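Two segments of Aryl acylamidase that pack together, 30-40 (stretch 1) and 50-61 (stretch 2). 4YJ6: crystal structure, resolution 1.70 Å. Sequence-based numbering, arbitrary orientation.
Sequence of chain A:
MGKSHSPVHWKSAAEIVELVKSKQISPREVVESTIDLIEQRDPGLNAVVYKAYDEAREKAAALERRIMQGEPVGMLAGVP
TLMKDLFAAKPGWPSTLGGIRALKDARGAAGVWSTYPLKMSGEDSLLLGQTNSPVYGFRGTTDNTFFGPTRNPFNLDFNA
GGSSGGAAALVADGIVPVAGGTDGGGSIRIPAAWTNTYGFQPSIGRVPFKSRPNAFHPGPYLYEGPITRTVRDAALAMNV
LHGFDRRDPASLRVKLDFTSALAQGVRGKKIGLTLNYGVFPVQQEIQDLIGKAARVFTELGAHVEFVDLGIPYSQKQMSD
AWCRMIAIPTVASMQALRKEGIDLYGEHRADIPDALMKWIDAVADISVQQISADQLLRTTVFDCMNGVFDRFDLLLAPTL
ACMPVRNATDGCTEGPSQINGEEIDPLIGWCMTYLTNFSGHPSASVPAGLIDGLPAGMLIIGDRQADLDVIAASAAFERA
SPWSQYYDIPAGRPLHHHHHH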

ATOM      1  N   VAL A  30      16.978  -5.215  18.736  1.00 13.21           N
ATOM      2  CA  VAL A  30      16.167  -4.631  17.662  1.00 13.80           C
ATOM      3  C   VAL A  30      14.723  -4.495  18.143  1.00 13.93           C
ATOM      4  O   VAL A  30      14.088  -3.466  17.956  1.00 14.55           O
ATOM      5  CB  VAL A  30      16.187  -5.492  16.396  1.00 12.94           C
ATOM      6  CG1 VAL A  30      15.191  -4.877  15.387  1.00 14.53           C
ATOM      7  CG2 VAL A  30      17.607  -5.538  15.796  1.00 14.74           C
ATOM      8  N   VAL A  31      14.187  -5.538  18.773  1.00 13.10           N
ATOM      9  CA  VAL A  31      12.780  -5.478  19.208  1.00 12.63           C
ATOM     10  C   VAL A  31      12.591  -4.403  20.285  1.00 15.08           C
ATOM     11  O   VAL A  31      11.672  -3.591  20.196  1.00 14.93           O
ATOM     12  CB  VAL A  31      12.323  -6.831  19.725  1.00 11.61           C
ATOM     13  CG1 VAL A  31      10.986  -6.744  20.448  1.00 11.94           C
ATOM     14  CG2 VAL A  31      12.289  -7.838  18.545  1.00 14.48           C
ATOM     15  N   GLU A  32      13.446  -4.382  21.316  1.00 14.47           N
ATOM     16  CA  GLU A  32      13.209  -3.421  22.410  1.00 14.35           C
ATOM     17  C   GLU A  32      13.382  -1.987  21.927  1.00 16.79           C
ATOM     18  O   GLU A  32      12.647  -1.098  22.324  1.00 16.06           O
ATOM     19  CB  GLU A  32      14.150  -3.689  23.598  1.00 16.78           C
ATOM     20  CG  GLU A  32      14.028  -5.082  24.195  1.00 17.54           C
ATOM     21  CD  GLU A  32      12.642  -5.403  24.800  1.00 17.67           C
ATOM     22  OE1 GLU A  32      11.813  -4.487  25.034  1.00 17.48           O
ATOM     23  OE2 GLU A  32      12.407  -6.619  25.056  1.00 18.73           O
ATOM     24  N   SER A  33      14.350  -1.763  21.046  1.00 15.25           N
ATOM     25  CA  SER A  33      14.589  -0.426  20.514  1.00 16.50           C
ATOM     26  C   SER A  33      13.466   0.015  19.582  1.00 16.92           C
ATOM     27  O   SER A  33      13.153   1.207  19.515  1.00 16.91           O
ATOM     28  CB  SER A  33      15.915  -0.372  19.772  1.00 17.75           C
ATOM     29  OG  SER A  33      17.004  -0.587  20.658  1.00 26.75           O
ATOM     30  N   THR A  34      12.863  -0.931  18.873  1.00 15.36           N
ATOM     31  CA  THR A  34      11.738  -0.593  17.991  1.00 15.27           C
ATOM     32  C   THR A  34      10.524  -0.273  18.858  1.00 15.55           C
ATOM     33  O   THR A  34       9.765   0.643  18.582  1.00 14.75           O
ATOM     34  CB  THR A  34      11.404  -1.738  17.012  1.00 13.44           C
ATOM     35  OG1 THR A  34      12.545  -1.979  16.182  1.00 15.27           O
ATOM     36  CG2 THR A  34      10.219  -1.351  16.089  1.00 14.62           C
ATOM     37  N   ILE A  35      10.361  -1.030  19.934  1.00 14.99           N
ATOM     38  CA  ILE A  35       9.262  -0.802  20.856  1.00 13.66           C
ATOM     39  C   ILE A  35       9.407   0.610  21.433  1.00 15.48           C
ATOM     40  O   ILE A  35       8.434   1.349  21.539  1.00 15.05           O
ATOM     41  CB  ILE A  35       9.249  -1.873  21.972  1.00 14.55           C
ATOM     42  CG1 ILE A  35       8.721  -3.196  21.414  1.00 13.40           C
ATOM     43  CG2 ILE A  35       8.379  -1.441  23.178  1.00 15.16           C
ATOM     44  CD1 ILE A  35       8.923  -4.440  22.376  1.00 15.24           C
ATOM     45  N   ASP A  36      10.629   0.982  21.784  1.00 15.59           N
ATOM     46  CA  ASP A  36      10.859   2.308  22.336  1.00 18.31           C
ATOM     47  C   ASP A  36      10.396   3.378  21.347  1.00 19.50           C
ATOM     48  O   ASP A  36       9.743   4.360  21.744  1.00 18.51           O
ATOM     49  CB  ASP A  36      12.335   2.540  22.639  1.00 20.41           C
ATOM     50  CG  ASP A  36      12.841   1.717  23.811  1.00 22.18           C
ATOM     51  OD1 ASP A  36      12.011   1.241  24.621  1.00 22.33           O
ATOM     52  OD2 ASP A  36      14.086   1.564  23.896  1.00 24.40           O
ATOM     53  N   LEU A  37      10.732   3.194  20.064  1.00 17.86           N
ATOM     54  CA  LEU A  37      10.333   4.167  19.033  1.00 17.03           C
ATOM     55  C   LEU A  37       8.811   4.225  18.878  1.00 16.16           C
ATOM     56  O   LEU A  37       8.248   5.301  18.722  1.00 17.49           O
ATOM     57  CB  LEU A  37      10.970   3.827  17.670  1.00 15.37           C
ATOM     58  CG  LEU A  37      12.464   4.074  17.571  1.00 17.39           C
ATOM     59  CD1 LEU A  37      12.989   3.548  16.253  1.00 18.33           C
ATOM     60  CD2 LEU A  37      12.778   5.578  17.695  1.00 19.57           C
ATOM     61  N   ILE A  38       8.149   3.069  18.901  1.00 13.54           N
ATOM     62  CA  ILE A  38       6.707   3.065  18.800  1.00 14.61           C
ATOM     63  C   ILE A  38       6.123   3.794  19.999  1.00 18.10           C
ATOM     64  O   ILE A  38       5.242   4.629  19.856  1.00 16.49           O
ATOM     65  CB  ILE A  38       6.127   1.624  18.736  1.00 14.57           C
ATOM     66  CG1 ILE A  38       6.535   0.945  17.405  1.00 13.83           C
ATOM     67  CG2 ILE A  38       4.627   1.671  18.921  1.00 16.97           C
ATOM     68  CD1 ILE A  38       6.225  -0.603  17.346  1.00 15.52           C
ATOM     69  N   GLU A  39       6.585   3.451  21.204  1.00 16.00           N
ATOM     70  CA  GLU A  39       6.000   4.057  22.389  1.00 19.05           C
ATOM     71  C   GLU A  39       6.229   5.568  22.444  1.00 18.14           C
ATOM     72  O   GLU A  39       5.388   6.309  22.949  1.00 21.70           O
ATOM     73  CB  GLU A  39       6.538   3.358  23.657  1.00 19.47           C
ATOM     74  CG  GLU A  39       6.093   1.912  23.735  1.00 21.76           C
ATOM     75  CD  GLU A  39       4.577   1.770  23.802  1.00 23.89           C
ATOM     76  OE1 GLU A  39       3.928   2.480  24.611  1.00 23.87           O
ATOM     77  OE2 GLU A  39       4.027   0.957  23.033  1.00 24.38           O
ATOM     78  N   GLN A  40       7.360   6.016  21.913  1.00 17.87           N
ATOM     79  CA  GLN A  40       7.756   7.411  21.973  1.00 20.60           C
ATOM     80  C   GLN A  40       7.084   8.234  20.862  1.00 21.16           C
ATOM     81  O   GLN A  40       6.662   9.369  21.090  1.00 22.33           O
ATOM     82  CB  GLN A  40       9.266   7.511  21.797  1.00 21.44           C
ATOM     83  CG  GLN A  40       9.771   8.948  21.816  1.00 29.52           C
ATOM     84  CD  GLN A  40      11.210   9.089  21.353  1.00 33.04           C
ATOM     85  OE1 GLN A  40      11.685   8.312  20.529  1.00 34.12           O
ATOM     86  NE2 GLN A  40      11.906  10.102  21.871  1.00 36.54           N
TER
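Stretch 2, residues 50-61: YKAYDEAREKAA

How does stretch 2 lie on stretch 1? Stretch 1 is helical throughout, whereas stretch 2 starts as a strand at Tyr-50 and Lys-51, turns at the N-cap residue Ala-52 and is helical from Tyr-53 on. The two helices run nearly antiparallel, at 157°, with their axes 9.9 Å apart at closest approach. Val-31 CA lies 6.6 Å from Arg-57 CA, and Ile-35 CA 7.4 Å from Tyr-53 CA, so the two pairs are four residues, about one helical turn, apart on each helix.

What fills the space between the helices? Val-31 meets two small residues: its CG1 is 4.0 Å from Ala-56 CB and its CG2 3.8 Å from Ala-60 CB. One turn on, Ile-35 covers a face of the Tyr-53 ring in a CH-pi contact, CG1 standing 3.6 Å from the ring centroid and almost on its normal. Ile-35 CD1 also reaches over the guanidinium of Arg-57, 3.7 Å from NH2.

How do the charged groups hold the contact? Arg-57 forms a salt bridge with Glu-32, donating from NE to OE2 at 2.9 Å and from NH2 to OE1 at 3.1 Å, so the carboxylate meets the guanidinium edge with both oxygens, leaving a face to Ile-35 CD1. Toward the C-terminal end of stretch 1, Glu-39 OE2 accepts hydrogen bonds from both Tyr-53 OH and Lys-51 NZ, each at 2.7 Å; the lysine bond is also a salt bridge.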

ATOM      1  N   TYR A  50      -2.496  -2.648  17.081  1.00 15.14           N
ATOM      2  CA  TYR A  50      -2.293  -3.848  17.928  1.00 14.30           C
ATOM      3  C   TYR A  50      -0.799  -3.990  18.164  1.00 15.27           C
ATOM      4  O   TYR A  50      -0.006  -3.828  17.223  1.00 13.90           O
ATOM      5  CB  TYR A  50      -2.825  -5.118  17.235  1.00 15.07           C
ATOM      6  CG  TYR A  50      -2.510  -6.386  18.003  1.00 15.39           C
ATOM      7  CD1 TYR A  50      -3.076  -6.608  19.253  1.00 17.69           C
ATOM      8  CD2 TYR A  50      -1.665  -7.374  17.464  1.00 15.55           C
ATOM      9  CE1 TYR A  50      -2.795  -7.755  19.967  1.00 21.33           C
ATOM     10  CE2 TYR A  50      -1.389  -8.548  18.183  1.00 18.03           C
ATOM     11  CZ  TYR A  50      -1.969  -8.714  19.426  1.00 19.68           C
ATOM     12  OH  TYR A  50      -1.721  -9.856  20.161  1.00 23.38           O
ATOM     13  N   LYS A  51      -0.409  -4.301  19.405  1.00 14.88           N
ATOM     14  CA  LYS A  51       0.991  -4.483  19.733  1.00 15.24           C
ATOM     15  C   LYS A  51       1.186  -5.935  20.123  1.00 14.31           C
ATOM     16  O   LYS A  51       0.448  -6.455  20.980  1.00 15.93           O
ATOM     17  CB  LYS A  51       1.383  -3.554  20.891  1.00 16.59           C
ATOM     18  CG  LYS A  51       1.288  -2.087  20.497  1.00 17.78           C
ATOM     19  CD  LYS A  51       1.354  -1.119  21.694  1.00 20.11           C
ATOM     20  CE  LYS A  51       1.317   0.337  21.192  1.00 23.67           C
ATOM     21  NZ  LYS A  51       1.403   1.336  22.314  1.00 27.25           N
ATOM     22  N   ALA A  52       2.149  -6.586  19.472  1.00 12.81           N
ATOM     23  CA  ALA A  52       2.460  -8.001  19.725  1.00 14.26           C
ATOM     24  C   ALA A  52       3.884  -8.092  20.281  1.00 13.97           C
ATOM     25  O   ALA A  52       4.718  -8.882  19.816  1.00 15.03           O
ATOM     26  CB  ALA A  52       2.343  -8.828  18.433  1.00 17.04           C
ATOM     27  N   TYR A  53       4.138  -7.303  21.305  1.00 13.30           N
ATOM     28  CA  TYR A  53       5.497  -7.140  21.769  1.00 14.35           C
ATOM     29  C   TYR A  53       6.046  -8.447  22.335  1.00 12.99           C
ATOM     30  O   TYR A  53       7.195  -8.821  22.076  1.00 12.88           O
ATOM     31  CB  TYR A  53       5.550  -6.048  22.830  1.00 13.57           C
ATOM     32  CG  TYR A  53       5.300  -4.648  22.329  1.00 14.94           C
ATOM     33  CD1 TYR A  53       5.214  -4.363  20.959  1.00 12.63           C
ATOM     34  CD2 TYR A  53       5.175  -3.596  23.229  1.00 17.15           C
ATOM     35  CE1 TYR A  53       5.040  -3.042  20.519  1.00 16.17           C
ATOM     36  CE2 TYR A  53       4.996  -2.287  22.786  1.00 17.79           C
ATOM     37  CZ  TYR A  53       4.925  -2.028  21.430  1.00 17.44           C
ATOM     38  OH  TYR A  53       4.738  -0.729  20.984  1.00 17.55           O
ATOM     39  N   ASP A  54       5.262  -9.163  23.136  1.00 13.36           N
ATOM     40  CA  ASP A  54       5.843 -10.372  23.727  1.00 12.64           C
ATOM     41  C   ASP A  54       6.107 -11.432  22.663  1.00 15.09           C
ATOM     42  O   ASP A  54       7.100 -12.153  22.730  1.00 14.46           O
ATOM     43  CB  ASP A  54       4.942 -10.950  24.843  1.00 15.27           C
ATOM     44  CG  ASP A  54       5.120 -10.229  26.168  1.00 19.08           C
ATOM     45  OD1 ASP A  54       6.002  -9.347  26.275  1.00 14.15           O
ATOM     46  OD2 ASP A  54       4.362 -10.556  27.110  1.00 18.77           O
ATOM     47  N   GLU A  55       5.254 -11.500  21.639  1.00 12.77           N
ATOM     48  CA  GLU A  55       5.493 -12.476  20.599  1.00 14.69           C
ATOM     49  C   GLU A  55       6.802 -12.170  19.901  1.00 13.58           C
ATOM     50  O   GLU A  55       7.582 -13.079  19.582  1.00 13.91           O
ATOM     51  CB  GLU A  55       4.366 -12.476  19.567  1.00 15.15           C
ATOM     52  CG  GLU A  55       4.522 -13.623  18.585  1.00 18.27           C
ATOM     53  CD  GLU A  55       3.448 -13.664  17.531  1.00 22.37           C
ATOM     54  OE1 GLU A  55       2.300 -14.018  17.886  1.00 21.73           O
ATOM     55  OE2 GLU A  55       3.753 -13.323  16.367  1.00 23.51           O
ATOM     56  N   ALA A  56       6.997 -10.890  19.590  1.00 10.69           N
ATOM     57  CA  ALA A  56       8.213 -10.464  18.958  1.00 12.92           C
ATOM     58  C   ALA A  56       9.411 -10.778  19.839  1.00 12.60           C
ATOM     59  O   ALA A  56      10.446 -11.195  19.311  1.00 11.80           O
ATOM     60  CB  ALA A  56       8.165  -8.997  18.634  1.00 14.05           C
ATOM     61  N   ARG A  57       9.283 -10.587  21.157  1.00 13.53           N
ATOM     62  CA  ARG A  57      10.398 -10.913  22.091  1.00 13.77           C
ATOM     63  C   ARG A  57      10.725 -12.397  22.073  1.00 14.56           C
ATOM     64  O   ARG A  57      11.910 -12.791  22.099  1.00 12.41           O
ATOM     65  CB  ARG A  57      10.066 -10.478  23.529  1.00 12.51           C
ATOM     66  CG  ARG A  57       9.969  -8.970  23.682  1.00 14.60           C
ATOM     67  CD  ARG A  57       9.426  -8.593  25.063  1.00 14.55           C
ATOM     68  NE  ARG A  57       9.615  -7.169  25.340  1.00 12.20           N
ATOM     69  CZ  ARG A  57       8.669  -6.346  25.761  1.00 16.01           C
ATOM     70  NH1 ARG A  57       7.424  -6.772  25.934  1.00 15.36           N
ATOM     71  NH2 ARG A  57       8.963  -5.076  25.973  1.00 18.16           N
ATOM     72  N   GLU A  58       9.683 -13.231  22.027  1.00 13.11           N
ATOM     73  CA  GLU A  58       9.856 -14.682  21.953  1.00 14.03           C
ATOM     74  C   GLU A  58      10.552 -15.078  20.682  1.00 14.11           C
ATOM     75  O   GLU A  58      11.505 -15.858  20.694  1.00 13.24           O
ATOM     76  CB  GLU A  58       8.488 -15.385  22.006  1.00 17.14           C
ATOM     77  CG  GLU A  58       7.764 -15.140  23.310  1.00 18.75           C
ATOM     78  CD  GLU A  58       6.355 -15.690  23.267  1.00 27.42           C
ATOM     79  OE1 GLU A  58       6.208 -16.945  23.399  1.00 26.11           O
ATOM     80  OE2 GLU A  58       5.407 -14.871  23.082  1.00 23.90           O
ATOM     81  N   LYS A  59      10.110 -14.487  19.568  1.00 12.65           N
ATOM     82  CA  LYS A  59      10.719 -14.814  18.289  1.00 14.15           C
ATOM     83  C   LYS A  59      12.152 -14.322  18.291  1.00 13.77           C
ATOM     84  O   LYS A  59      13.025 -14.989  17.752  1.00 12.79           O
ATOM     85  CB  LYS A  59       9.975 -14.159  17.126  1.00 16.20           C
ATOM     86  CG  LYS A  59       8.545 -14.668  16.897  1.00 20.79           C
ATOM     87  CD  LYS A  59       8.526 -16.094  16.455  1.00 25.76           C
ATOM     88  CE  LYS A  59       7.086 -16.531  16.103  1.00 29.57           C
ATOM     89  NZ  LYS A  59       7.136 -17.560  15.049  1.00 33.07           N
ATOM     90  N   ALA A  60      12.388 -13.148  18.872  1.00 11.97           N
ATOM     91  CA  ALA A  60      13.761 -12.612  18.886  1.00 12.03           C
ATOM     92  C   ALA A  60      14.693 -13.510  19.690  1.00 13.85           C
ATOM     93  O   ALA A  60      15.856 -13.695  19.311  1.00 12.55           O
ATOM     94  CB  ALA A  60      13.775 -11.216  19.461  1.00 13.09           C
ATOM     95  N   ALA A  61      14.212 -14.039  20.823  1.00 12.68           N
ATOM     96  CA  ALA A  61      15.067 -14.955  21.644  1.00 11.82           C
ATOM     97  C   ALA A  61      15.459 -16.193  20.864  1.00 12.33           C
ATOM     98  O   ALA A  61      16.599 -16.647  20.923  1.00 13.26           O
ATOM     99  CB  ALA A  61      14.357 -15.357  22.976  1.00 12.29           C
TER